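Local coordinates for 2-oxoadipate dioxygenase/decarboxylase (Pseudomonas putida, PDB 6W1G), which catalyses the iron(II)-dependent, oxygen-consuming decarboxylation and hydroxylation of 2-oxoadipate to (R)-2-hydroxyglutarate in D-lysine catabolism, at residues A[78-83]-A[154-159]; A[94-99]-A[396-401]; A[248-253]-A[325-330]; A[272-277]-A[289-294]. One frame throughout, in Å; residues are numbered along the deposited sequence.

Contact 1 (A[78-83]-A[154-159]); sequences AEELAT and RQIFTS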
loop_
_atom_site.group_PDB
_atom_site.type_symbol
_atom_site.label_atom_id
_atom_site.label_comp_id
_atom_site.label_asym_id
_atom_site.label_seq_id
_atom_site.Cartn_x
_atom_site.Cartn_y
_atom_site.Cartn_z
ATOM N N ALA A 78 5.047 -21.159 -1.928
ATOM C CA ALA A 78 6.344 -20.511 -1.762
ATOM C C ALA A 78 6.989 -20.180 -3.104
ATOM O O ALA A 78 7.561 -19.091 -3.281
ATOM C CB ALA A 78 7.289 -21.388 -0.916
ATOM N N GLU A 79 6.927 -21.107 -4.056
ATOM C CA GLU A 79 7.520 -20.869 -5.366
ATOM C C GLU A 79 6.858 -19.673 -6.062
ATOM O O GLU A 79 7.535 -18.871 -6.716
ATOM C CB GLU A 79 7.375 -22.153 -6.174
ATOM C CG GLU A 79 8.176 -23.384 -5.635
ATOM C CD GLU A 79 7.812 -23.965 -4.250
ATOM O OE1 GLU A 79 6.629 -23.993 -3.812
ATOM O OE2 GLU A 79 8.747 -24.486 -3.617
ATOM N N GLU A 80 5.527 -19.546 -5.926
ATOM C CA GLU A 80 4.840 -18.387 -6.494
ATOM C C GLU A 80 5.317 -17.089 -5.845
ATOM O O GLU A 80 5.524 -16.088 -6.538
ATOM C CB GLU A 80 3.319 -18.524 -6.370
ATOM C CG GLU A 80 2.736 -19.584 -7.327
ATOM C CD GLU A 80 1.265 -19.851 -7.149
ATOM O OE1 GLU A 80 0.625 -19.248 -6.273
ATOM O OE2 GLU A 80 0.755 -20.692 -7.915
ATOM N N LEU A 81 5.462 -17.084 -4.526
ATOM C CA LEU A 81 5.930 -15.882 -3.837
ATOM C C LEU A 81 7.349 -15.515 -4.255
ATOM O O LEU A 81 7.656 -14.347 -4.530
ATOM C CB LEU A 81 5.842 -16.068 -2.316
ATOM C CG LEU A 81 6.253 -14.850 -1.498
ATOM C CD1 LEU A 81 5.350 -13.646 -1.727
ATOM C CD2 LEU A 81 6.287 -15.226 -0.028
ATOM N N ALA A 82 8.236 -16.500 -4.306
ATOM C CA ALA A 82 9.616 -16.222 -4.687
ATOM C C ALA A 82 9.708 -15.703 -6.105
ATOM O O ALA A 82 10.486 -14.795 -6.400
ATOM C CB ALA A 82 10.468 -17.490 -4.530
ATOM N N THR A 83 8.897 -16.266 -7.011
ATOM C CA THR A 83 8.964 -15.815 -8.392
ATOM C C THR A 83 8.349 -14.441 -8.554
ATOM O O THR A 83 8.857 -13.600 -9.318
ATOM C CB THR A 83 8.275 -16.852 -9.283
ATOM O OG1 THR A 83 8.938 -18.109 -9.151
ATOM C CG2 THR A 83 8.395 -16.435 -10.721
ATOM N N ARG A 154 -0.505 -25.702 -10.885
ATOM C CA ARG A 154 -0.811 -24.538 -11.705
ATOM C C ARG A 154 0.469 -23.760 -12.016
ATOM O O ARG A 154 1.458 -23.802 -11.266
ATOM C CB ARG A 154 -1.842 -23.650 -11.027
ATOM C CG ARG A 154 -1.325 -22.790 -9.895
ATOM C CD ARG A 154 -2.477 -21.991 -9.311
ATOM N NE ARG A 154 -1.992 -21.043 -8.318
ATOM C CZ ARG A 154 -2.739 -20.141 -7.692
ATOM N NH1 ARG A 154 -4.025 -20.047 -7.973
ATOM N NH2 ARG A 154 -2.185 -19.327 -6.798
ATOM N N GLN A 155 0.438 -23.023 -13.130
ATOM C CA GLN A 155 1.543 -22.166 -13.556
ATOM C C GLN A 155 1.019 -20.754 -13.799
ATOM O O GLN A 155 0.466 -20.468 -14.864
ATOM C CB GLN A 155 2.206 -22.690 -14.819
ATOM C CG GLN A 155 3.267 -21.742 -15.408
ATOM C CD GLN A 155 4.377 -21.336 -14.429
ATOM O OE1 GLN A 155 4.300 -20.286 -13.813
ATOM N NE2 GLN A 155 5.418 -22.160 -14.313
ATOM N N ILE A 156 1.195 -19.872 -12.825
ATOM C CA ILE A 156 0.575 -18.555 -12.900
ATOM C C ILE A 156 1.318 -17.542 -13.752
ATOM O O ILE A 156 0.775 -16.480 -14.033
ATOM C CB ILE A 156 0.323 -18.003 -11.484
ATOM C CG1 ILE A 156 1.623 -17.633 -10.773
ATOM C CG2 ILE A 156 -0.552 -18.975 -10.670
ATOM C CD1 ILE A 156 1.389 -16.895 -9.478
ATOM N N PHE A 157 2.548 -17.802 -14.160
ATOM C CA PHE A 157 3.340 -16.903 -14.969
ATOM C C PHE A 157 3.461 -17.426 -16.387
ATOM O O PHE A 157 3.676 -18.632 -16.592
ATOM C CB PHE A 157 4.740 -16.786 -14.416
ATOM C CG PHE A 157 4.773 -16.414 -12.958
ATOM C CD1 PHE A 157 4.480 -15.133 -12.535
ATOM C CD2 PHE A 157 5.022 -17.392 -11.990
ATOM C CE1 PHE A 157 4.504 -14.828 -11.161
ATOM C CE2 PHE A 157 5.038 -17.094 -10.647
ATOM C CZ PHE A 157 4.790 -15.836 -10.231
ATOM N N THR A 158 3.344 -16.534 -17.364
ATOM C CA THR A 158 3.587 -16.961 -18.727
ATOM C C THR A 158 5.063 -17.253 -18.928
ATOM O O THR A 158 5.943 -16.707 -18.259
ATOM C CB THR A 158 3.129 -15.947 -19.766
ATOM O OG1 THR A 158 4.012 -14.825 -19.736
ATOM C CG2 THR A 158 1.687 -15.493 -19.535
ATOM N N SER A 159 5.337 -18.154 -19.868
ATOM C CA SER A 159 6.718 -18.470 -20.171
ATOM C C SER A 159 7.485 -17.231 -20.629
ATOM O O SER A 159 8.675 -17.077 -20.286
ATOM C CB SER A 159 6.801 -19.581 -21.216
ATOM O OG SER A 159 6.368 -20.804 -20.667
HETATM O O HOH W 1 2.306 -21.162 -10.427
#
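R154 starts from the crowded position, CG lying between its backbone N and carbonyl carbon (chi1 77°), and then runs extended to NE; E80 holds CG anti to its own carbonyl carbon (chi1 -72°) and continues extended, and the two side chains cross at about a right angle. The guanidinium presents its NE/NH2 side to the nearly coplanar carboxylate: R154 NE lies 2.8 Å from E80 OE2 and R154 NH2 2.9 Å from E80 OE1, both on the syn side. G76 N gives E80 OE1 a further bond, and a water donates to E80 OE2 and R154 O while accepting from I156 N. Such a gripped, buried carboxylate is probably ionised. The helix involved, 78-90, follows the first strand of a beta-alpha-beta-beta-beta module, consistent with the glyoxalase clan, and here its first turns meet the loop between helices 141-153 and 159-171. I156 CD1 packs 3.7 Å from E80 CG, an apolar flank suited to the glutamate's methylenes. T83 suits its place by being two-sided: OG1 turns back to E79 O, 2.9 Å away, whereas CG2 makes a CH-pi contact 3.7 Å from the F157 ring centroid. I156 CG1 lies against the opposite face of that ring, toward its rim.

Contact 2 (A[94-99]-A[396-401]); sequences QPVGYY and YEDFLP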
loop_
_atom_site.group_PDB
_atom_site.type_symbol
_atom_site.label_atom_id
_atom_site.label_comp_id
_atom_site.label_asym_id
_atom_site.label_seq_id
_atom_site.Cartn_x
_atom_site.Cartn_y
_atom_site.Cartn_z
ATOM N N GLN A 94 10.749 -3.906 -4.078
ATOM C CA GLN A 94 11.336 -4.777 -3.085
ATOM C C GLN A 94 10.330 -5.108 -2.008
ATOM O O GLN A 94 9.445 -4.305 -1.730
ATOM C CB GLN A 94 12.559 -4.137 -2.446
ATOM C CG GLN A 94 13.584 -3.745 -3.449
ATOM C CD GLN A 94 14.740 -3.022 -2.791
ATOM O OE1 GLN A 94 15.306 -3.506 -1.802
ATOM N NE2 GLN A 94 15.093 -1.847 -3.317
ATOM N N PRO A 95 10.467 -6.255 -1.325
ATOM C CA PRO A 95 9.512 -6.593 -0.247
ATOM C C PRO A 95 9.785 -5.790 1.011
ATOM O O PRO A 95 10.911 -5.825 1.529
ATOM C CB PRO A 95 9.763 -8.087 -0.022
ATOM C CG PRO A 95 11.206 -8.262 -0.467
ATOM C CD PRO A 95 11.445 -7.337 -1.595
ATOM N N VAL A 96 8.777 -5.080 1.485
ATOM C CA VAL A 96 8.900 -4.222 2.660
ATOM C C VAL A 96 7.819 -4.626 3.647
ATOM O O VAL A 96 6.635 -4.683 3.295
ATOM C CB VAL A 96 8.761 -2.733 2.288
ATOM C CG1 VAL A 96 8.895 -1.890 3.539
ATOM C CG2 VAL A 96 9.772 -2.358 1.230
ATOM N N GLY A 97 8.220 -4.856 4.901
ATOM C CA GLY A 97 7.290 -5.144 5.957
ATOM C C GLY A 97 6.798 -6.566 5.991
ATOM O O GLY A 97 6.983 -7.350 5.061
ATOM N N TYR A 98 6.150 -6.916 7.097
ATOM C CA TYR A 98 5.608 -8.253 7.290
ATOM C C TYR A 98 4.337 -8.131 8.118
ATOM O O TYR A 98 4.307 -7.471 9.160
ATOM C CB TYR A 98 6.633 -9.148 8.011
ATOM C CG TYR A 98 6.053 -10.497 8.345
ATOM C CD1 TYR A 98 5.692 -11.396 7.342
ATOM C CD2 TYR A 98 5.820 -10.871 9.654
ATOM C CE1 TYR A 98 5.126 -12.607 7.618
ATOM C CE2 TYR A 98 5.260 -12.099 9.944
ATOM C CZ TYR A 98 4.926 -12.973 8.936
ATOM O OH TYR A 98 4.371 -14.191 9.289
ATOM N N TYR A 99 3.266 -8.742 7.610
ATOM C CA TYR A 99 1.925 -8.624 8.172
ATOM C C TYR A 99 1.397 -10.036 8.354
ATOM O O TYR A 99 1.153 -10.731 7.369
ATOM C CB TYR A 99 0.993 -7.859 7.245
ATOM C CG TYR A 99 1.519 -6.491 6.838
ATOM C CD1 TYR A 99 2.441 -6.369 5.792
ATOM C CD2 TYR A 99 1.117 -5.335 7.475
ATOM C CE1 TYR A 99 2.941 -5.140 5.419
ATOM C CE2 TYR A 99 1.614 -4.113 7.111
ATOM C CZ TYR A 99 2.508 -4.011 6.092
ATOM O OH TYR A 99 2.996 -2.762 5.760
ATOM N N TYR A 396 3.505 8.024 4.407
ATOM C CA TYR A 396 3.524 6.592 4.690
ATOM C C TYR A 396 3.262 5.814 3.423
ATOM O O TYR A 396 2.272 6.068 2.721
ATOM C CB TYR A 396 2.428 6.335 5.718
ATOM C CG TYR A 396 2.439 4.919 6.286
ATOM C CD1 TYR A 396 3.565 4.446 6.942
ATOM C CD2 TYR A 396 1.336 4.095 6.201
ATOM C CE1 TYR A 396 3.598 3.176 7.523
ATOM C CE2 TYR A 396 1.337 2.839 6.782
ATOM C CZ TYR A 396 2.500 2.382 7.426
ATOM O OH TYR A 396 2.599 1.155 8.034
ATOM N N GLU A 397 4.126 4.844 3.147
ATOM C CA GLU A 397 4.099 4.034 1.944
ATOM C C GLU A 397 3.616 2.621 2.172
ATOM O O GLU A 397 3.462 1.866 1.191
ATOM C CB GLU A 397 5.536 3.929 1.346
ATOM C CG GLU A 397 6.155 5.258 1.067
ATOM C CD GLU A 397 5.602 6.026 -0.126
ATOM O OE1 GLU A 397 4.666 5.540 -0.811
ATOM O OE2 GLU A 397 6.097 7.173 -0.362
ATOM N N ASP A 398 3.370 2.240 3.425
ATOM C CA ASP A 398 3.062 0.848 3.808
ATOM C C ASP A 398 1.590 0.729 4.212
ATOM O O ASP A 398 0.741 1.454 3.685
ATOM C CB ASP A 398 4.102 0.418 4.823
ATOM C CG ASP A 398 5.483 0.455 4.206
ATOM O OD1 ASP A 398 5.718 -0.371 3.310
ATOM O OD2 ASP A 398 6.283 1.348 4.565
ATOM N N PHE A 399 1.286 -0.217 5.095
ATOM C CA PHE A 399 -0.096 -0.594 5.357
ATOM C C PHE A 399 -0.338 -0.627 6.862
ATOM O O PHE A 399 0.613 -0.571 7.666
ATOM C CB PHE A 399 -0.382 -1.923 4.672
ATOM C CG PHE A 399 -0.271 -1.780 3.176
ATOM C CD1 PHE A 399 -1.346 -1.356 2.456
ATOM C CD2 PHE A 399 0.924 -1.946 2.508
ATOM C CE1 PHE A 399 -1.278 -1.129 1.112
ATOM C CE2 PHE A 399 1.023 -1.675 1.156
ATOM C CZ PHE A 399 -0.085 -1.334 0.441
ATOM N N LEU A 400 -1.616 -0.644 7.245
ATOM C CA LEU A 400 -1.916 -0.649 8.662
ATOM C C LEU A 400 -1.374 -1.905 9.335
ATOM O O LEU A 400 -1.405 -3.004 8.756
ATOM C CB LEU A 400 -3.418 -0.482 8.895
ATOM C CG LEU A 400 -3.996 0.883 8.483
ATOM C CD1 LEU A 400 -5.524 0.878 8.608
ATOM C CD2 LEU A 400 -3.373 2.028 9.298
ATOM N N PRO A 401 -0.835 -1.787 10.537
ATOM C CA PRO A 401 -0.334 -2.981 11.210
ATOM C C PRO A 401 -1.454 -3.903 11.635
ATOM O O PRO A 401 -2.589 -3.480 11.857
ATOM C CB PRO A 401 0.403 -2.424 12.432
ATOM C CG PRO A 401 -0.190 -1.097 12.675
ATOM C CD PRO A 401 -0.617 -0.567 11.336
HETATM O O HOH W 2 4.645 -2.769 3.712
#
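Y99 and F399 cross at about a right angle, the tyrosine hydroxyl lying at the edge of the phenylalanine ring and in its plane. Y99 belongs to strand 94-100, an outermost strand of the five-stranded mixed sheet and the one that follows helix 78-90 in its glyoxalase-like module; F399 lies in the loop between strand 389-393 and helix 424-433. Y99 has its CB directed toward this loop, and chi1 of -54° sets CG anti to the carbonyl carbon. The phenol suits the spot because its oxygen works both ways: it accepts from F399 N at 3.1 Å, a bent bond with an angle of 140° at the hydrogen, and donates to a water 2.6 Å from OH. That water donates hydrogen bonds to V96 O and D398 OD1, knitting strand to loop. Next to the hydroxyl, Y99 CZ meets F399 CB at 3.8 Å, and the ring edge turns CE2 toward L400 O.

D398 also crosses Y99 at about a right angle, their planes 38° apart. Its OD1 has a salt bridge to R114 NE, which fits an acid in this buried site, and the methyl V96 CG1 rests 3.5 Å from the same oxygen. The F399 ring packs edge-to-face with H70, an iron ligand, and with F129, and R298 makes a cation-pi contact with it; F399 thus places one aromatic ring of the loop beside the metal site. The carbonyl of F399 is held by Y396, whose OH donates to F399 O at 2.7 Å from above the carbonyl plane.

Contact 3 (A[248-253]-A[325-330]); sequences PKAVVE and PAEANA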
loop_
_atom_site.group_PDB
_atom_site.type_symbol
_atom_site.label_atom_id
_atom_site.label_comp_id
_atom_site.label_asym_id
_atom_site.label_seq_id
_atom_site.Cartn_x
_atom_site.Cartn_y
_atom_site.Cartn_z
ATOM N N PRO A 248 -19.838 2.706 1.117
ATOM C CA PRO A 248 -18.737 2.024 1.789
ATOM C C PRO A 248 -19.147 1.657 3.200
ATOM O O PRO A 248 -20.173 2.089 3.720
ATOM C CB PRO A 248 -17.656 3.093 1.846
ATOM C CG PRO A 248 -18.428 4.375 2.016
ATOM C CD PRO A 248 -19.661 4.171 1.136
ATOM N N LYS A 249 -18.301 0.850 3.812
ATOM C CA LYS A 249 -18.416 0.631 5.234
ATOM C C LYS A 249 -18.283 1.956 5.962
ATOM O O LYS A 249 -17.379 2.764 5.682
ATOM C CB LYS A 249 -17.319 -0.338 5.655
ATOM C CG LYS A 249 -17.433 -1.747 5.047
ATOM C CD LYS A 249 -18.595 -2.546 5.572
ATOM C CE LYS A 249 -18.284 -4.043 5.418
ATOM N NZ LYS A 249 -19.459 -4.829 4.962
ATOM N N ALA A 250 -19.207 2.211 6.878
ATOM C CA ALA A 250 -19.131 3.420 7.686
ATOM C C ALA A 250 -17.912 3.430 8.594
ATOM O O ALA A 250 -17.366 4.499 8.858
ATOM C CB ALA A 250 -20.375 3.541 8.547
ATOM N N VAL A 251 -17.490 2.272 9.101
ATOM C CA VAL A 251 -16.263 2.202 9.875
ATOM C C VAL A 251 -15.074 2.429 8.953
ATOM O O VAL A 251 -14.867 1.716 7.970
ATOM C CB VAL A 251 -16.144 0.843 10.562
ATOM C CG1 VAL A 251 -14.785 0.682 11.192
ATOM C CG2 VAL A 251 -17.228 0.655 11.610
ATOM N N VAL A 252 -14.264 3.415 9.268
ATOM C CA VAL A 252 -13.040 3.685 8.540
ATOM C C VAL A 252 -11.896 3.125 9.363
ATOM O O VAL A 252 -11.754 3.468 10.551
ATOM C CB VAL A 252 -12.889 5.196 8.294
ATOM C CG1 VAL A 252 -11.560 5.492 7.624
ATOM C CG2 VAL A 252 -14.045 5.719 7.463
ATOM N N GLU A 253 -11.060 2.292 8.735
ATOM C CA GLU A 253 -9.882 1.778 9.418
ATOM C C GLU A 253 -8.802 2.839 9.455
ATOM O O GLU A 253 -8.690 3.636 8.522
ATOM C CB GLU A 253 -9.339 0.542 8.705
ATOM C CG GLU A 253 -10.330 -0.615 8.664
ATOM C CD GLU A 253 -9.714 -1.825 8.025
ATOM O OE1 GLU A 253 -9.896 -2.017 6.801
ATOM O OE2 GLU A 253 -8.998 -2.553 8.735
ATOM N N PRO A 325 -15.256 -3.829 16.279
ATOM C CA PRO A 325 -15.785 -2.732 15.443
ATOM C C PRO A 325 -16.566 -3.277 14.257
ATOM O O PRO A 325 -16.030 -4.001 13.417
ATOM C CB PRO A 325 -14.528 -1.972 14.998
ATOM C CG PRO A 325 -13.463 -2.340 16.005
ATOM C CD PRO A 325 -13.792 -3.745 16.454
ATOM N N ALA A 326 -17.842 -2.921 14.188
ATOM C CA ALA A 326 -18.717 -3.406 13.137
ATOM C C ALA A 326 -19.574 -2.247 12.663
ATOM O O ALA A 326 -19.607 -1.178 13.277
ATOM C CB ALA A 326 -19.616 -4.541 13.639
ATOM N N GLU A 327 -20.283 -2.468 11.556
ATOM C CA GLU A 327 -21.174 -1.440 11.029
ATOM C C GLU A 327 -22.288 -1.103 12.005
ATOM O O GLU A 327 -22.763 0.039 12.025
ATOM C CB GLU A 327 -21.744 -1.913 9.696
ATOM C CG GLU A 327 -20.669 -1.982 8.618
ATOM C CD GLU A 327 -20.125 -0.618 8.263
ATOM O OE1 GLU A 327 -20.876 0.149 7.630
ATOM O OE2 GLU A 327 -18.962 -0.297 8.625
ATOM N N ALA A 328 -22.710 -2.067 12.823
ATOM C CA ALA A 328 -23.831 -1.821 13.719
ATOM C C ALA A 328 -23.464 -0.818 14.800
ATOM O O ALA A 328 -24.336 -0.089 15.290
ATOM C CB ALA A 328 -24.298 -3.132 14.348
ATOM N N ASN A 329 -22.188 -0.765 15.179
ATOM C CA ASN A 329 -21.713 0.170 16.191
ATOM C C ASN A 329 -20.913 1.332 15.611
ATOM O O ASN A 329 -20.204 2.016 16.360
ATOM C CB ASN A 329 -20.875 -0.589 17.225
ATOM C CG ASN A 329 -19.735 -1.399 16.595
ATOM O OD1 ASN A 329 -19.056 -0.942 15.671
ATOM N ND2 ASN A 329 -19.529 -2.621 17.100
ATOM N N ALA A 330 -21.028 1.578 14.295
ATOM C CA ALA A 330 -20.072 2.452 13.606
ATOM C C ALA A 330 -20.048 3.868 14.177
ATOM O O ALA A 330 -18.972 4.451 14.351
ATOM C CB ALA A 330 -20.356 2.500 12.103
#
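E327 carries the polar part of this contact, its carboxylate accepting two consecutive backbone N-H groups of the loop that follows helix 234-240. A250 N reaches E327 OE1 at 2.8 Å on the syn lone pair, and V251 N reaches E327 OE2 at 3.0 Å in an almost straight bond (176° at the hydrogen), slightly out of the carboxylate plane. A bend at chi2 (-66°) folds the glutamate so that its CD comes up to the loop. K249 crosses it at about a right angle: CD of K249 lies 3.6 Å from CD of E327, while its ammonium NZ stays 5.8 Å from OE1, too far for a salt bridge. Outward from the carboxylate the packing is apolar. A330, at the start of helix 330-341, offers its methyl to two neighbours, CB lying 3.7 Å from A250 CB and equally near V251 CG2; alanine's lone methyl suits a place where the CA atoms of V251 and A330 are 5.3 Å apart. V251 CG2 also approaches A326 O, and Y333 of the same helix also touches the valine. A surface loop is thus pinned beside a helix start by two N-H dipoles that probably stabilise the carboxylate's charge without a counter-ion in contact; K249 NZ can add only a longer-range attraction.

Contact 4 (A[272-277]-A[289-294]); sequences LQETVA and TARFGE. With NI (nickel (II) ion), chain B.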
loop_
_atom_site.group_PDB
_atom_site.type_symbol
_atom_site.label_atom_id
_atom_site.label_comp_id
_atom_site.label_asym_id
_atom_site.label_seq_id
_atom_site.Cartn_x
_atom_site.Cartn_y
_atom_site.Cartn_z
ATOM N N LEU A 272 -18.342 -5.400 -7.583
ATOM C CA LEU A 272 -18.951 -6.156 -8.673
ATOM C C LEU A 272 -19.330 -7.549 -8.178
ATOM O O LEU A 272 -18.572 -8.178 -7.433
ATOM C CB LEU A 272 -17.972 -6.257 -9.852
ATOM C CG LEU A 272 -18.520 -6.915 -11.111
ATOM C CD1 LEU A 272 -19.527 -6.059 -11.790
ATOM C CD2 LEU A 272 -17.360 -7.204 -12.044
ATOM N N GLN A 273 -20.486 -8.046 -8.603
ATOM C CA GLN A 273 -20.825 -9.451 -8.409
ATOM C C GLN A 273 -20.365 -10.240 -9.631
ATOM O O GLN A 273 -20.832 -9.998 -10.743
ATOM C CB GLN A 273 -22.321 -9.615 -8.199
ATOM C CG GLN A 273 -22.738 -10.999 -7.706
ATOM C CD GLN A 273 -22.275 -11.362 -6.284
ATOM O OE1 GLN A 273 -21.618 -10.583 -5.587
ATOM N NE2 GLN A 273 -22.646 -12.566 -5.852
ATOM N N GLU A 274 -19.432 -11.146 -9.435
ATOM C CA GLU A 274 -18.913 -11.963 -10.526
ATOM C C GLU A 274 -19.518 -13.363 -10.480
ATOM O O GLU A 274 -20.060 -13.818 -9.471
ATOM C CB GLU A 274 -17.392 -12.050 -10.457
ATOM C CG GLU A 274 -16.710 -11.007 -11.348
ATOM C CD GLU A 274 -17.016 -11.201 -12.846
ATOM O OE1 GLU A 274 -17.682 -12.188 -13.217
ATOM O OE2 GLU A 274 -16.559 -10.359 -13.660
ATOM N N THR A 275 -19.435 -14.039 -11.605
ATOM C CA THR A 275 -19.890 -15.418 -11.705
ATOM C C THR A 275 -18.663 -16.299 -11.835
ATOM O O THR A 275 -17.665 -15.901 -12.442
ATOM C CB THR A 275 -20.852 -15.561 -12.872
ATOM O OG1 THR A 275 -20.320 -14.849 -13.987
ATOM C CG2 THR A 275 -22.203 -14.960 -12.478
ATOM N N VAL A 276 -18.715 -17.448 -11.188
ATOM C CA VAL A 276 -17.658 -18.446 -11.243
ATOM C C VAL A 276 -18.236 -19.653 -11.954
ATOM O O VAL A 276 -19.322 -20.125 -11.594
ATOM C CB VAL A 276 -17.213 -18.841 -9.827
ATOM C CG1 VAL A 276 -16.029 -19.804 -9.889
ATOM C CG2 VAL A 276 -16.895 -17.626 -8.989
ATOM N N ALA A 277 -17.521 -20.157 -12.951
ATOM C CA ALA A 277 -17.984 -21.305 -13.716
ATOM C C ALA A 277 -17.164 -22.546 -13.395
ATOM O O ALA A 277 -15.938 -22.495 -13.360
ATOM C CB ALA A 277 -17.846 -21.021 -15.208
ATOM N N THR A 289 -19.465 -14.694 -6.896
ATOM C CA THR A 289 -18.501 -14.234 -5.911
ATOM C C THR A 289 -18.288 -12.737 -6.061
ATOM O O THR A 289 -18.244 -12.203 -7.172
ATOM C CB THR A 289 -17.158 -14.954 -6.053
ATOM O OG1 THR A 289 -16.285 -14.584 -4.976
ATOM C CG2 THR A 289 -16.470 -14.574 -7.348
ATOM N N ALA A 290 -18.111 -12.068 -4.950
ATOM C CA ALA A 290 -18.054 -10.625 -4.959
ATOM C C ALA A 290 -16.627 -10.151 -5.123
ATOM O O ALA A 290 -15.690 -10.751 -4.579
ATOM C CB ALA A 290 -18.635 -10.067 -3.658
ATOM N N ARG A 291 -16.471 -9.080 -5.901
ATOM C CA ARG A 291 -15.227 -8.327 -5.974
ATOM C C ARG A 291 -15.426 -7.055 -5.187
ATOM O O ARG A 291 -16.449 -6.366 -5.367
ATOM C CB ARG A 291 -14.842 -7.983 -7.410
ATOM C CG ARG A 291 -14.667 -9.237 -8.260
ATOM C CD ARG A 291 -13.973 -8.922 -9.594
ATOM N NE ARG A 291 -12.547 -8.733 -9.385
ATOM C CZ ARG A 291 -11.667 -8.599 -10.378
ATOM N NH1 ARG A 291 -12.080 -8.501 -11.641
ATOM N NH2 ARG A 291 -10.374 -8.469 -10.075
ATOM N N PHE A 292 -14.506 -6.767 -4.279
ATOM C CA PHE A 292 -14.604 -5.608 -3.418
ATOM C C PHE A 292 -13.547 -4.588 -3.770
ATOM O O PHE A 292 -12.433 -4.919 -4.159
ATOM C CB PHE A 292 -14.410 -6.001 -1.982
ATOM C CG PHE A 292 -15.488 -6.888 -1.458
ATOM C CD1 PHE A 292 -16.655 -6.354 -0.941
ATOM C CD2 PHE A 292 -15.362 -8.273 -1.506
ATOM C CE1 PHE A 292 -17.667 -7.190 -0.464
ATOM C CE2 PHE A 292 -16.364 -9.086 -1.012
ATOM C CZ PHE A 292 -17.514 -8.549 -0.510
ATOM N N GLY A 293 -13.893 -3.327 -3.603
ATOM C CA GLY A 293 -12.986 -2.223 -3.817
ATOM C C GLY A 293 -12.604 -1.577 -2.501
ATOM O O GLY A 293 -13.077 -1.901 -1.413
ATOM N N GLU A 294 -11.641 -0.658 -2.622
ATOM C CA GLU A 294 -11.071 0.039 -1.475
ATOM C C GLU A 294 -10.677 1.446 -1.873
ATOM O O GLU A 294 -10.360 1.738 -3.047
ATOM C CB GLU A 294 -9.856 -0.748 -0.974
ATOM C CG GLU A 294 -9.155 -0.192 0.246
ATOM C CD GLU A 294 -8.050 -1.124 0.670
ATOM O OE1 GLU A 294 -6.959 -1.110 0.067
ATOM O OE2 GLU A 294 -8.273 -1.924 1.604
HETATM NI NI NI B . -5.533 -2.602 0.205
HETATM O O HOH W 3 -14.493 -8.614 -13.254
HETATM O O HOH W 4 -6.475 -3.613 2.020
HETATM O O HOH W 5 -4.150 -4.206 0.597
HETATM O O HOH W 6 -4.569 -1.902 1.862
#
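L272 and R291, and E274 and T289, form hydrogen-bonded antiparallel pairs flanking the non-hydrogen-bonded pair Q273-A290, near the end of the two-stranded sheet where strands 264-275 and 288-298 are joined by a partly unmodelled connection. Among these bonds R291 N to L272 O, 2.8 Å, is nearly straight at 177°. L272, E274, T289 and R291 project from one face. There E274 and R291 lie side by side pointing the same way, CG of E274 3.9 Å from CD of R291, but their charged ends do not meet: a water links E274 OE2, 2.7 Å away, to R291 NH1. E274 OE1 is used by T275 N, on its anti lone pair. R291 has its main polar partners beyond the strands, a bond from NH2 to I224 O and a salt bridge with E27, so a long, branching arginine suits the site. T289 turns CG2 between its backbone N and carbonyl carbon, where it presses on V276 CG2 at a tight 3.5 Å. On the opposite face Q273 OE1 lies 3.6 Å from A290 CB, a small methyl beside the bent glutamine.

Farther along strand 288-298, E294 extends from the backbone and binds nickel through OE1 at 2.1 Å. H70 and H226 complete a two-histidine-one-carboxylate facial triad, and three waters occupy the remaining face, coordination positions where, with iron, substrate and oxygen could bind.

Contact 4 supplies the metal ligand E294, and contact 2 packs close by, the F399 side chain lying about 5 Å from the nickel and that of Y99 about 4 Å from the side chain of V402, which binds 2-oxoadipate. Contact 3 is peripheral, with the K249 side chain about 13 Å from the nickel, yet it touches contact 2 where L400 CD1 meets E253 CB at 3.8 Å. Contact 4 lies inside the chain loop closed by contact 3, itself inside that of contact 2. Contact 1 touches none of the others; its nearest atoms are about 7 Å from contact 2. The R154 side chain is about 7 Å from that of R74, thought to be important for substrate specificity.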